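Local coordinates for protein probable exosome complex exonuclease 2 (Methanothermobacter thermautotrophicus, PDB 2WNR) that probably serves as a non-catalytic subunit of the archaeal exosome, pairing with Rrp41 in a hexameric RNase PH ring and helping to shape the Rrp41 active site for RNA degradation, at residues Arg13-Thr17 / Glu214-Thr218; Ile20-Arg25 / Ile201-Leu207; Leu126-Glu130 / Val172-Val177; Phe34-Glu40 / Arg52-Thr58; Leu194-Phe198 / Ile253-Val258. All coordinates share one frame. Residue numbers count along the deposited sequence, not the author numbering.

Contact 1 (Arg13-Thr17 / Glu214-Thr218); sequences RKSIT and EDILT
Build R13-T17 as one turn of α-helix, interior to helix 11-21, and set it against E214-T218, which leads from helix 211-214 through a loop into strand 219-226. The closest backbone approach puts the CA atoms of R13 and I216 5.6 Å apart, and 259 Å² is buried in total. R13 comes first: its CA-CB bond points sideways, but chi1 and chi2 both in t extend the chain across I216, with CG 3.9 Å from I216 CB. Its guanidinium lies with one face over I216 O; NH2 is 3.0 Å from that oxygen, but the angle is too poor for a hydrogen bond, and the firm polar partner of R13 is E10, through a salt bridge. One helical turn later the CA-CB bond of I16 (chi1 m, chi2 t) points toward the loop, and CB lies 3.5 Å from I216 CD1. T17 adds a looser touch, OG1 to I216 CD1 at 4.3 Å. I216, buried and with chi1 in p, thus packs against R13, I16 and, more loosely, T17, the i, i+3 and i+4 positions of the helix. This is surface packing of an N-terminal helix on a loop of the second RNase PH domain. Both pieces also touch strand 193-201, whose I201 packs on T17 and I216, while the backbone of T218 hydrogen-bonds to K200.

Contact 2 (Ile20-Arg25 / Ile201-Leu207); sequences INNKER and IGNEIVL
Three polar links tie I20-R25 to I201-L207. R25 NH2 donates to L207 O at 2.7 Å, with a weak second bond from NH1 at 3.3 Å, and NH1 forms a salt bridge with E213. N203 N donates to N21 OD1 at 2.8 Å (175°). K23 NZ meets E204 OE2 in a 3.0 Å salt bridge. The N203 bond falls at the tip of a type II' turn, I201-E204; G202 (phi 55°, psi -127°) lies there, CA to CA 6.0 Å from N21, and a CB on it would be 2.2 Å from N21 OD1. The helix ends in a Schellman motif with K23 as C' residue (phi 72°). I20 (chi1 m, chi2 t) packs CD1 on I201 CD1 at 3.5 Å, and CG2 on E204 CB at 3.6 Å and V206 CG1 at 3.7 Å; V206 CG2 lies over a face of the R25 guanidinium, 3.1 Å from NH1. Thus the end of helix 11-21 and the loop after it pack against the hairpin of strands 193-201 and 204-207, at one edge of their sheet.

Contact 3 (Leu126-Glu130 / Val172-Val177); sequences LCIIE and VEDGEV
V172 lies one residue before the end of strand 166-173, its CA 7.3 Å from that of I128, the nearest pair. Its chi1 is t, and the two methyls diverge: CG2 lies 3.8 Å from I128 CG2, CG1 4.0 Å from I129 CD1. The chain then reverses through D174 (phi 63°) and G175 (phi 134°, psi -22°), where a CB would jam against the preceding carbonyl oxygen; G175 O approaches I129 CD1 at 3.5 Å. V177, on the returning strand 176-180 and again with chi1 t, has CG2 3.8 Å from I128 CG2 and 4.4 Å from I129 CD1. I128 (phi -117°, psi -69°; chi1 m, chi2 109°) and I129 (chi1 m, chi2 t) both point toward the hairpin. Side chains meet through apolar atoms alone, burying 212 Å² at the surface; I128 also touches W135, and V177 touches K133, on strand 133-145. The corner at I128 is a classic beta bulge, I128 and I129 both opposing K133, and its isoleucines pack on a beta hairpin from a neighbouring sheet.

Contact 4 (Phe34-Glu40 / Arg52-Thr58); sequences FRDISIE and RVKLGNT
Strands 37-40 and 52-55 run antiparallel, with axes 4.8 Å apart at 177°, and the segments bury 583 Å². S38-K54 and E40-R52 are hydrogen-bonded pairs; I37-L55 and I39-V53 are the non-hydrogen-bonded pairs, CA atoms 4.8 Å apart in each. On the face of I37, I39, V53 and L55 the side chains make an apolar ridge. L55 (chi1 t, chi2 p) pushes CD1 into the hollow between I37 CG1 at 3.8 Å and the edge of the F34 ring, CD1 at 4.0 Å; further along, I39 CG1 rests 4.2 Å from V53 CG2. Helices 150-164 and 244-268 cover this ridge through L156, A157 and L261. Beyond the strands R35 bends round the type II' turn L55-T58, its guanidinium face over L55 O and NH2 3.4 Å from L55 CG. G56 (phi 62°) supplies the flat spot: a CB would fall 2.9 Å from R35 CD. On the S38 and E40 face, a water fills the gap between S38 OG (2.9 Å), E40 OE2 (3.1 Å) and R52 O (2.9 Å). The ladder runs S38 N to K54 O and K54 N to S38 O, both 2.9 Å, E40 N to R52 O 3.0 Å, R52 N to E40 O 2.8 Å, G56 N to D36 O 3.1 Å. E40 OE2 and R52 NH1, 4.1 Å apart, stop short of a salt bridge; R35 has its own with D208. Backbone bonds thus set the register, between an apolar face and a polar, hydrated one.

Contact 5 (Leu194-Phe198 / Ile253-Val258); sequences LMCTF and IAVEKV
Every second residue of strand 194-198 sends its side chain to helix 253-258, and all three use chi1 m. L194 (chi2 t) lays CB 4.0 Å from V258 CG1. C196 puts CB 4.0 Å from A254 CB, and its SG reaches V258 CG2 at 3.8 Å and K257 CB at 3.9 Å. F198 (chi2 -99°) presents its ring edge, with CE1 3.5 Å from I253 CG2 and CE2 4.0 Å from A254 CB. On the helix, V258 holds chi1 t, so that CG2 also lies 3.7 Å from L194 O, while A254 is small enough to let C196 approach, CA to CA 5.7 Å. K257 starts toward the strand, but its m, m, t, t chain carries NZ off to a weak hydrogen bond with H32 O. The strand and helix axes approach to 8.4 Å at 136°, burying 310 Å². This is buried helix-on-sheet packing in the second RNase PH domain: helix 244-268 covers one side of the four-stranded sheet, touching strands 204-207 and 219-226 as well, while M195 and T197 face helix 150-164.

Contacts 1, 2, 4 and 5 form a connected cluster. Contact 3 touches none of them, though it reaches the same sheet as contact 4. The centres of contacts 3 and 4 are about 40 Å apart, and those of contacts 1 and 3 about 55 Å. Contacts 1 and 2 share helix 11-21, their centres about 9 Å apart, and meet through T17, I216 and I201. Contact 2 continues into contact 5 through neighbouring strands 204-207 and 193-201, while F34 of contact 4 touches both L207 and C196. Along the chain, contacts 2, 3 and 4 nest inside the loop closed by contact 1, and contact 5 crosses contacts 1 and 2. The N-terminal helix is thereby joined to the second RNase PH domain, and F34 links that domain to the first.

Contact 1 (Arg13-Thr17 / Glu214-Thr218)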
# COMPACT_ATOMS: atom_id res chain seq x y z
N ARG A 13 -26.81 -23.96 17.39
CA ARG A 13 -25.66 -24.60 18.04
C ARG A 13 -26.03 -25.79 18.93
O ARG A 13 -25.25 -26.73 19.04
CB ARG A 13 -24.79 -23.60 18.82
CG ARG A 13 -23.33 -24.10 19.02
CD ARG A 13 -22.50 -23.14 19.84
NE ARG A 13 -22.12 -21.95 19.07
CZ ARG A 13 -20.88 -21.68 18.65
NH1 ARG A 13 -20.66 -20.57 17.95
NH2 ARG A 13 -19.87 -22.48 18.94
N LYS A 14 -27.19 -25.75 19.57
CA LYS A 14 -27.65 -26.91 20.35
C LYS A 14 -28.23 -28.01 19.44
O LYS A 14 -27.90 -29.19 19.62
CB LYS A 14 -28.62 -26.50 21.47
CG LYS A 14 -29.37 -27.69 22.09
CD LYS A 14 -29.70 -27.51 23.57
CE LYS A 14 -30.20 -28.83 24.16
NZ LYS A 14 -30.69 -28.72 25.57
N SER A 15 -29.06 -27.61 18.46
CA SER A 15 -29.68 -28.55 17.50
C SER A 15 -28.64 -29.40 16.75
O SER A 15 -28.72 -30.63 16.76
CB SER A 15 -30.55 -27.82 16.48
OG SER A 15 -31.05 -26.59 16.98
N ILE A 16 -27.66 -28.73 16.12
CA ILE A 16 -26.61 -29.41 15.36
C ILE A 16 -25.67 -30.20 16.29
O ILE A 16 -25.03 -31.17 15.86
CB ILE A 16 -25.80 -28.43 14.47
CG1 ILE A 16 -26.73 -27.61 13.57
CG2 ILE A 16 -24.77 -29.18 13.60
CD1 ILE A 16 -26.02 -26.57 12.69
N THR A 17 -25.59 -29.81 17.55
CA THR A 17 -24.73 -30.50 18.51
C THR A 17 -25.34 -31.82 18.99
O THR A 17 -24.67 -32.85 18.97
CB THR A 17 -24.30 -29.57 19.67
OG1 THR A 17 -23.24 -28.73 19.21
CG2 THR A 17 -23.82 -30.35 20.89
N GLU A 214 -19.17 -25.54 10.24
CA GLU A 214 -18.12 -24.55 10.50
C GLU A 214 -18.62 -23.33 11.28
O GLU A 214 -17.87 -22.72 12.03
CB GLU A 214 -17.43 -24.12 9.21
CG GLU A 214 -16.52 -25.18 8.62
CD GLU A 214 -15.42 -24.59 7.76
OE1 GLU A 214 -15.72 -24.08 6.66
OE2 GLU A 214 -14.23 -24.66 8.17
N ASP A 215 -19.89 -22.99 11.11
CA ASP A 215 -20.51 -21.88 11.84
C ASP A 215 -20.54 -22.10 13.34
O ASP A 215 -20.52 -21.14 14.11
CB ASP A 215 -21.94 -21.65 11.35
CG ASP A 215 -22.06 -20.50 10.38
OD1 ASP A 215 -21.12 -20.29 9.58
OD2 ASP A 215 -23.12 -19.82 10.42
N ILE A 216 -20.60 -23.37 13.76
CA ILE A 216 -20.92 -23.70 15.15
C ILE A 216 -19.86 -24.52 15.88
O ILE A 216 -20.00 -24.78 17.09
CB ILE A 216 -22.26 -24.44 15.26
CG1 ILE A 216 -22.16 -25.82 14.60
CG2 ILE A 216 -23.39 -23.59 14.68
CD1 ILE A 216 -22.80 -26.90 15.39
N LEU A 217 -18.82 -24.94 15.16
CA LEU A 217 -17.77 -25.77 15.74
C LEU A 217 -17.12 -25.06 16.92
O LEU A 217 -17.14 -23.84 17.01
CB LEU A 217 -16.71 -26.14 14.68
CG LEU A 217 -15.95 -25.06 13.89
CD1 LEU A 217 -14.98 -24.27 14.75
CD2 LEU A 217 -15.20 -25.70 12.74
N THR A 218 -16.59 -25.85 17.85
CA THR A 218 -15.81 -25.33 18.97
C THR A 218 -14.39 -25.01 18.47
O THR A 218 -13.83 -23.94 18.74
CB THR A 218 -15.77 -26.36 20.12
OG1 THR A 218 -17.08 -26.51 20.67
CG2 THR A 218 -14.79 -25.95 21.23

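Contact 2 (Ile20-Arg25 / Ile201-Leu207)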
# COMPACT_ATOMS: atom_id res chain seq x y z
N ILE A 20 -25.01 -34.50 16.26
CA ILE A 20 -23.66 -35.05 16.13
C ILE A 20 -23.22 -35.86 17.35
O ILE A 20 -22.43 -36.79 17.21
CB ILE A 20 -22.62 -33.95 15.80
CG1 ILE A 20 -22.75 -33.55 14.33
CG2 ILE A 20 -21.20 -34.44 16.08
CD1 ILE A 20 -22.22 -32.18 14.03
N ASN A 21 -23.74 -35.51 18.53
CA ASN A 21 -23.49 -36.30 19.75
C ASN A 21 -24.20 -37.64 19.72
O ASN A 21 -23.78 -38.59 20.38
CB ASN A 21 -23.86 -35.52 21.02
CG ASN A 21 -22.78 -34.51 21.44
OD1 ASN A 21 -21.64 -34.57 20.98
ND2 ASN A 21 -23.16 -33.59 22.31
N ASN A 22 -25.29 -37.71 18.96
CA ASN A 22 -25.99 -38.97 18.74
C ASN A 22 -25.65 -39.55 17.36
O ASN A 22 -26.42 -40.32 16.78
CB ASN A 22 -27.50 -38.81 18.94
CG ASN A 22 -28.15 -40.09 19.48
OD1 ASN A 22 -27.71 -40.65 20.49
ND2 ASN A 22 -29.20 -40.54 18.81
N LYS A 23 -24.48 -39.16 16.86
CA LYS A 23 -23.79 -39.79 15.72
C LYS A 23 -24.38 -39.58 14.32
O LYS A 23 -24.19 -40.43 13.45
CB LYS A 23 -23.54 -41.29 15.98
CG LYS A 23 -22.20 -41.58 16.64
CD LYS A 23 -22.25 -41.41 18.15
CE LYS A 23 -20.85 -41.46 18.75
NZ LYS A 23 -20.89 -41.33 20.23
N GLU A 24 -25.06 -38.46 14.10
CA GLU A 24 -25.56 -38.15 12.75
C GLU A 24 -25.38 -36.69 12.36
O GLU A 24 -25.24 -35.81 13.22
CB GLU A 24 -27.00 -38.65 12.52
CG GLU A 24 -28.06 -38.11 13.47
CD GLU A 24 -29.29 -38.99 13.51
OE1 GLU A 24 -30.34 -38.59 12.97
OE2 GLU A 24 -29.19 -40.10 14.07
N ARG A 25 -25.39 -36.43 11.06
CA ARG A 25 -25.18 -35.09 10.55
C ARG A 25 -26.37 -34.62 9.74
O ARG A 25 -27.16 -35.43 9.27
CB ARG A 25 -23.90 -35.03 9.71
CG ARG A 25 -22.66 -35.37 10.51
CD ARG A 25 -21.50 -34.58 10.00
NE ARG A 25 -20.53 -35.41 9.31
CZ ARG A 25 -19.46 -34.93 8.68
NH1 ARG A 25 -19.23 -33.62 8.63
NH2 ARG A 25 -18.62 -35.76 8.08
N ILE A 201 -17.40 -30.69 17.35
CA ILE A 201 -18.76 -30.29 17.65
C ILE A 201 -19.24 -31.22 18.75
O ILE A 201 -19.03 -32.43 18.66
CB ILE A 201 -19.69 -30.37 16.40
CG1 ILE A 201 -19.19 -29.43 15.30
CG2 ILE A 201 -21.12 -29.99 16.78
CD1 ILE A 201 -19.57 -29.84 13.89
N GLY A 202 -19.86 -30.64 19.78
CA GLY A 202 -20.27 -31.39 20.95
C GLY A 202 -19.07 -32.11 21.51
O GLY A 202 -18.03 -31.49 21.75
N ASN A 203 -19.20 -33.42 21.69
CA ASN A 203 -18.10 -34.25 22.19
C ASN A 203 -17.41 -35.04 21.07
O ASN A 203 -16.65 -35.97 21.33
CB ASN A 203 -18.62 -35.24 23.24
CG ASN A 203 -19.32 -34.55 24.40
OD1 ASN A 203 -20.34 -35.04 24.87
ND2 ASN A 203 -18.79 -33.42 24.85
N GLU A 204 -17.68 -34.66 19.82
CA GLU A 204 -17.25 -35.46 18.69
C GLU A 204 -16.34 -34.67 17.77
O GLU A 204 -16.48 -33.45 17.66
CB GLU A 204 -18.47 -35.96 17.89
CG GLU A 204 -19.50 -36.76 18.70
CD GLU A 204 -18.97 -38.08 19.22
OE1 GLU A 204 -17.98 -38.60 18.65
OE2 GLU A 204 -19.55 -38.60 20.20
N ILE A 205 -15.42 -35.36 17.11
CA ILE A 205 -14.75 -34.76 15.96
C ILE A 205 -15.37 -35.28 14.66
O ILE A 205 -15.59 -36.48 14.50
CB ILE A 205 -13.21 -34.92 15.98
CG1 ILE A 205 -12.80 -36.37 16.23
CG2 ILE A 205 -12.58 -33.98 17.03
CD1 ILE A 205 -11.43 -36.72 15.70
N VAL A 206 -15.69 -34.35 13.76
CA VAL A 206 -16.29 -34.75 12.49
C VAL A 206 -15.38 -34.37 11.35
O VAL A 206 -14.83 -33.27 11.34
CB VAL A 206 -17.76 -34.24 12.24
CG1 VAL A 206 -18.61 -34.19 13.49
CG2 VAL A 206 -17.84 -33.01 11.37
N LEU A 207 -15.24 -35.28 10.39
CA LEU A 207 -14.35 -35.08 9.26
C LEU A 207 -15.05 -34.30 8.16
O LEU A 207 -16.20 -34.57 7.85
CB LEU A 207 -13.84 -36.43 8.74
CG LEU A 207 -13.04 -36.52 7.43
CD1 LEU A 207 -11.68 -35.84 7.55
CD2 LEU A 207 -12.87 -37.98 7.05

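Contact 3 (Leu126-Glu130 / Val172-Val177)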
# COMPACT_ATOMS: atom_id res chain seq x y z
N LEU A 126 14.92 -28.07 -9.61
CA LEU A 126 14.39 -26.85 -10.22
C LEU A 126 15.47 -25.78 -10.36
O LEU A 126 15.26 -24.74 -11.01
CB LEU A 126 13.20 -26.32 -9.41
CG LEU A 126 12.00 -27.27 -9.33
CD1 LEU A 126 10.82 -26.57 -8.66
CD2 LEU A 126 11.59 -27.77 -10.72
N CYS A 127 16.63 -26.04 -9.75
CA CYS A 127 17.81 -25.22 -9.97
C CYS A 127 18.09 -25.11 -11.47
O CYS A 127 17.84 -26.05 -12.22
CB CYS A 127 19.02 -25.86 -9.28
SG CYS A 127 20.27 -24.68 -8.76
N ILE A 128 18.59 -23.95 -11.90
CA ILE A 128 19.18 -23.83 -13.24
C ILE A 128 20.67 -23.48 -13.09
O ILE A 128 21.52 -24.30 -13.39
CB ILE A 128 18.43 -22.86 -14.18
CG1 ILE A 128 17.13 -23.50 -14.68
CG2 ILE A 128 19.29 -22.49 -15.38
CD1 ILE A 128 15.89 -22.89 -14.09
N ILE A 129 20.96 -22.26 -12.63
CA ILE A 129 22.30 -21.90 -12.18
C ILE A 129 22.29 -21.56 -10.70
O ILE A 129 21.70 -20.56 -10.28
CB ILE A 129 22.91 -20.74 -12.99
CG1 ILE A 129 23.00 -21.11 -14.47
CG2 ILE A 129 24.29 -20.38 -12.42
CD1 ILE A 129 23.30 -19.94 -15.41
N GLU A 130 22.95 -22.42 -9.91
CA GLU A 130 23.12 -22.24 -8.47
C GLU A 130 23.45 -20.79 -8.09
O GLU A 130 24.46 -20.23 -8.56
CB GLU A 130 24.22 -23.18 -7.98
CG GLU A 130 24.17 -23.65 -6.53
CD GLU A 130 25.33 -24.63 -6.21
OE1 GLU A 130 25.55 -24.96 -5.01
OE2 GLU A 130 26.02 -25.08 -7.15
N VAL A 172 21.35 -24.84 -20.03
CA VAL A 172 22.36 -23.82 -19.77
C VAL A 172 23.39 -23.81 -20.89
O VAL A 172 24.06 -24.82 -21.16
CB VAL A 172 23.08 -24.03 -18.41
CG1 VAL A 172 23.92 -22.80 -18.07
CG2 VAL A 172 22.06 -24.30 -17.31
N GLU A 173 23.51 -22.64 -21.52
CA GLU A 173 24.40 -22.43 -22.65
C GLU A 173 24.96 -21.02 -22.58
O GLU A 173 24.22 -20.06 -22.32
CB GLU A 173 23.60 -22.60 -23.94
CG GLU A 173 24.36 -23.24 -25.06
CD GLU A 173 23.80 -22.88 -26.42
OE1 GLU A 173 23.83 -21.68 -26.76
OE2 GLU A 173 23.34 -23.79 -27.14
N ASP A 174 26.27 -20.90 -22.80
CA ASP A 174 27.02 -19.63 -22.73
C ASP A 174 27.05 -18.95 -21.35
O ASP A 174 28.01 -18.27 -21.01
CB ASP A 174 26.58 -18.64 -23.82
CG ASP A 174 27.63 -18.45 -24.93
OD1 ASP A 174 27.52 -17.45 -25.67
OD2 ASP A 174 28.56 -19.28 -25.06
N GLY A 175 26.00 -19.15 -20.55
CA GLY A 175 25.86 -18.46 -19.27
C GLY A 175 24.46 -17.90 -19.11
O GLY A 175 24.00 -17.64 -17.98
N GLU A 176 23.78 -17.69 -20.23
CA GLU A 176 22.37 -17.29 -20.22
C GLU A 176 21.47 -18.52 -20.09
O GLU A 176 21.93 -19.66 -20.23
CB GLU A 176 22.02 -16.47 -21.47
CG GLU A 176 22.88 -15.22 -21.68
CD GLU A 176 22.13 -14.09 -22.37
OE1 GLU A 176 21.10 -13.63 -21.81
OE2 GLU A 176 22.58 -13.66 -23.45
N VAL A 177 20.19 -18.29 -19.80
CA VAL A 177 19.24 -19.39 -19.60
C VAL A 177 18.34 -19.61 -20.81
O VAL A 177 17.38 -18.86 -21.05
CB VAL A 177 18.42 -19.23 -18.30
CG1 VAL A 177 17.48 -20.41 -18.09
CG2 VAL A 177 19.35 -19.10 -17.12

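Contact 4 (Phe34-Glu40 / Arg52-Thr58)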
# COMPACT_ATOMS: atom_id res chain seq x y z
N PHE A 34 -16.20 -37.93 4.10
CA PHE A 34 -16.13 -36.80 3.18
C PHE A 34 -17.40 -36.64 2.37
O PHE A 34 -18.16 -37.60 2.19
CB PHE A 34 -14.96 -36.98 2.20
CG PHE A 34 -13.64 -36.58 2.76
CD1 PHE A 34 -13.21 -35.26 2.67
CD2 PHE A 34 -12.82 -37.51 3.38
CE1 PHE A 34 -11.99 -34.89 3.20
CE2 PHE A 34 -11.60 -37.14 3.90
CZ PHE A 34 -11.18 -35.82 3.81
N ARG A 35 -17.62 -35.43 1.86
CA ARG A 35 -18.66 -35.20 0.86
C ARG A 35 -18.14 -35.70 -0.48
O ARG A 35 -16.99 -36.14 -0.58
CB ARG A 35 -19.01 -33.71 0.78
CG ARG A 35 -19.71 -33.17 2.01
CD ARG A 35 -19.55 -31.67 2.13
NE ARG A 35 -18.16 -31.30 2.34
CZ ARG A 35 -17.71 -30.05 2.43
NH1 ARG A 35 -18.55 -29.03 2.33
NH2 ARG A 35 -16.41 -29.82 2.61
N ASP A 36 -18.97 -35.63 -1.51
CA ASP A 36 -18.56 -36.05 -2.84
C ASP A 36 -17.35 -35.22 -3.28
O ASP A 36 -17.24 -34.04 -2.97
CB ASP A 36 -19.71 -35.90 -3.84
CG ASP A 36 -20.79 -36.96 -3.64
OD1 ASP A 36 -21.98 -36.62 -3.82
OD2 ASP A 36 -20.47 -38.13 -3.33
N ILE A 37 -16.41 -35.86 -3.98
CA ILE A 37 -15.25 -35.13 -4.46
C ILE A 37 -15.16 -35.21 -5.98
O ILE A 37 -15.38 -36.26 -6.58
CB ILE A 37 -13.94 -35.61 -3.80
CG1 ILE A 37 -13.97 -35.31 -2.29
CG2 ILE A 37 -12.73 -34.91 -4.42
CD1 ILE A 37 -12.91 -36.01 -1.50
N SER A 38 -14.84 -34.07 -6.59
CA SER A 38 -14.75 -33.94 -8.03
C SER A 38 -13.41 -33.27 -8.35
O SER A 38 -13.11 -32.20 -7.84
CB SER A 38 -15.93 -33.11 -8.53
OG SER A 38 -15.89 -32.92 -9.93
N ILE A 39 -12.61 -33.91 -9.20
CA ILE A 39 -11.28 -33.41 -9.54
C ILE A 39 -11.07 -33.37 -11.06
O ILE A 39 -11.13 -34.41 -11.74
CB ILE A 39 -10.17 -34.29 -8.91
CG1 ILE A 39 -10.37 -34.41 -7.40
CG2 ILE A 39 -8.79 -33.75 -9.25
CD1 ILE A 39 -9.63 -35.58 -6.76
N GLU A 40 -10.82 -32.17 -11.58
CA GLU A 40 -10.46 -31.99 -12.99
C GLU A 40 -9.10 -31.32 -13.08
O GLU A 40 -8.77 -30.48 -12.24
CB GLU A 40 -11.48 -31.13 -13.72
CG GLU A 40 -12.92 -31.61 -13.63
CD GLU A 40 -13.88 -30.60 -14.24
OE1 GLU A 40 -14.04 -30.60 -15.49
OE2 GLU A 40 -14.47 -29.81 -13.47
N ARG A 52 -9.37 -28.01 -11.01
CA ARG A 52 -10.62 -27.53 -10.44
C ARG A 52 -11.14 -28.63 -9.51
O ARG A 52 -11.45 -29.74 -9.96
CB ARG A 52 -11.63 -27.20 -11.54
CG ARG A 52 -12.97 -26.68 -11.03
CD ARG A 52 -14.08 -26.86 -12.07
NE ARG A 52 -14.56 -25.59 -12.63
CZ ARG A 52 -14.45 -25.22 -13.90
NH1 ARG A 52 -13.87 -26.02 -14.80
NH2 ARG A 52 -14.93 -24.05 -14.30
N VAL A 53 -11.19 -28.33 -8.21
CA VAL A 53 -11.70 -29.28 -7.22
C VAL A 53 -13.03 -28.83 -6.62
O VAL A 53 -13.19 -27.67 -6.24
CB VAL A 53 -10.67 -29.57 -6.10
CG1 VAL A 53 -11.31 -30.33 -4.94
CG2 VAL A 53 -9.52 -30.36 -6.65
N LYS A 54 -13.98 -29.75 -6.57
CA LYS A 54 -15.24 -29.54 -5.88
C LYS A 54 -15.35 -30.55 -4.75
O LYS A 54 -15.27 -31.75 -4.96
CB LYS A 54 -16.42 -29.67 -6.84
CG LYS A 54 -16.63 -28.48 -7.75
CD LYS A 54 -17.95 -28.58 -8.52
CE LYS A 54 -19.14 -28.25 -7.62
NZ LYS A 54 -20.45 -28.29 -8.33
N LEU A 55 -15.51 -30.03 -3.54
CA LEU A 55 -15.67 -30.85 -2.36
C LEU A 55 -17.01 -30.43 -1.77
O LEU A 55 -17.13 -29.38 -1.15
CB LEU A 55 -14.48 -30.61 -1.39
CG LEU A 55 -14.51 -31.08 0.07
CD1 LEU A 55 -14.85 -32.56 0.20
CD2 LEU A 55 -13.19 -30.77 0.76
N GLY A 56 -18.03 -31.24 -2.01
CA GLY A 56 -19.40 -30.76 -1.84
C GLY A 56 -19.56 -29.63 -2.83
O GLY A 56 -19.29 -29.80 -4.02
N ASN A 57 -19.95 -28.46 -2.34
CA ASN A 57 -20.09 -27.29 -3.20
C ASN A 57 -18.90 -26.36 -3.13
O ASN A 57 -18.79 -25.43 -3.94
CB ASN A 57 -21.37 -26.53 -2.89
CG ASN A 57 -22.59 -27.22 -3.43
OD1 ASN A 57 -22.55 -27.80 -4.51
ND2 ASN A 57 -23.70 -27.14 -2.69
N THR A 58 -18.01 -26.59 -2.16
CA THR A 58 -16.79 -25.81 -2.03
C THR A 58 -15.95 -26.05 -3.28
O THR A 58 -15.59 -27.18 -3.60
CB THR A 58 -16.00 -26.18 -0.74
OG1 THR A 58 -16.77 -25.79 0.40
CG2 THR A 58 -14.68 -25.48 -0.68
O HOH W 1 -14.09 -30.74 -10.52

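Contact 5 (Leu194-Phe198 / Ile253-Val258)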
# COMPACT_ATOMS: atom_id res chain seq x y z
N LEU A 194 -1.72 -35.45 1.38
CA LEU A 194 -3.01 -34.77 1.37
C LEU A 194 -3.46 -34.46 2.80
O LEU A 194 -2.81 -34.87 3.76
CB LEU A 194 -4.08 -35.59 0.62
CG LEU A 194 -3.95 -35.70 -0.91
CD1 LEU A 194 -5.05 -36.59 -1.46
CD2 LEU A 194 -3.96 -34.34 -1.61
N MET A 195 -4.59 -33.76 2.92
CA MET A 195 -5.01 -33.22 4.20
C MET A 195 -6.46 -33.52 4.57
O MET A 195 -7.37 -33.46 3.73
CB MET A 195 -4.77 -31.71 4.20
CG MET A 195 -5.11 -31.01 5.49
SD MET A 195 -4.41 -29.35 5.50
CE MET A 195 -2.66 -29.73 5.76
N CYS A 196 -6.65 -33.84 5.84
CA CYS A 196 -7.96 -34.03 6.43
C CYS A 196 -8.20 -32.98 7.50
O CYS A 196 -7.35 -32.78 8.38
CB CYS A 196 -8.03 -35.41 7.07
SG CYS A 196 -8.03 -36.76 5.90
N THR A 197 -9.34 -32.30 7.42
CA THR A 197 -9.75 -31.32 8.42
C THR A 197 -10.94 -31.85 9.20
O THR A 197 -11.91 -32.33 8.61
CB THR A 197 -10.12 -29.97 7.78
OG1 THR A 197 -8.97 -29.41 7.14
CG2 THR A 197 -10.59 -28.98 8.82
N PHE A 198 -10.84 -31.76 10.52
CA PHE A 198 -11.89 -32.21 11.43
C PHE A 198 -12.45 -31.03 12.21
O PHE A 198 -11.74 -30.08 12.49
CB PHE A 198 -11.31 -33.22 12.43
CG PHE A 198 -10.70 -34.42 11.79
CD1 PHE A 198 -11.40 -35.60 11.70
CD2 PHE A 198 -9.41 -34.36 11.28
CE1 PHE A 198 -10.83 -36.72 11.11
CE2 PHE A 198 -8.83 -35.48 10.68
CZ PHE A 198 -9.54 -36.66 10.59
N ILE A 253 -7.73 -41.18 12.42
CA ILE A 253 -8.59 -41.13 11.23
C ILE A 253 -7.81 -40.62 10.02
O ILE A 253 -7.78 -41.28 8.98
CB ILE A 253 -9.91 -40.32 11.43
CG1 ILE A 253 -10.89 -41.06 12.34
CG2 ILE A 253 -10.60 -40.09 10.11
CD1 ILE A 253 -11.13 -40.38 13.66
N ALA A 254 -7.16 -39.46 10.15
CA ALA A 254 -6.43 -38.86 9.04
C ALA A 254 -5.48 -39.85 8.37
O ALA A 254 -5.44 -39.96 7.14
CB ALA A 254 -5.69 -37.60 9.48
N VAL A 255 -4.74 -40.60 9.18
CA VAL A 255 -3.78 -41.59 8.68
C VAL A 255 -4.44 -42.78 7.93
O VAL A 255 -3.80 -43.41 7.08
CB VAL A 255 -2.82 -42.05 9.82
CG1 VAL A 255 -1.92 -43.21 9.40
CG2 VAL A 255 -1.96 -40.87 10.27
N GLU A 256 -5.71 -43.06 8.21
CA GLU A 256 -6.42 -44.13 7.49
C GLU A 256 -7.27 -43.61 6.32
O GLU A 256 -7.66 -44.38 5.46
CB GLU A 256 -7.26 -44.99 8.44
CG GLU A 256 -8.47 -44.28 9.05
CD GLU A 256 -9.46 -45.25 9.69
OE1 GLU A 256 -9.09 -45.92 10.68
OE2 GLU A 256 -10.61 -45.32 9.19
N LYS A 257 -7.53 -42.31 6.30
CA LYS A 257 -8.27 -41.68 5.21
C LYS A 257 -7.38 -41.22 4.04
O LYS A 257 -7.72 -41.46 2.89
CB LYS A 257 -9.13 -40.52 5.72
CG LYS A 257 -10.37 -40.95 6.51
CD LYS A 257 -11.47 -41.46 5.58
CE LYS A 257 -12.52 -42.23 6.34
NZ LYS A 257 -13.64 -42.57 5.43
N VAL A 258 -6.27 -40.57 4.34
CA VAL A 258 -5.41 -39.99 3.29
C VAL A 258 -4.99 -40.98 2.18
O VAL A 258 -5.02 -40.62 1.01
CB VAL A 258 -4.19 -39.23 3.88
CG1 VAL A 258 -3.19 -38.87 2.79
CG2 VAL A 258 -4.65 -37.99 4.61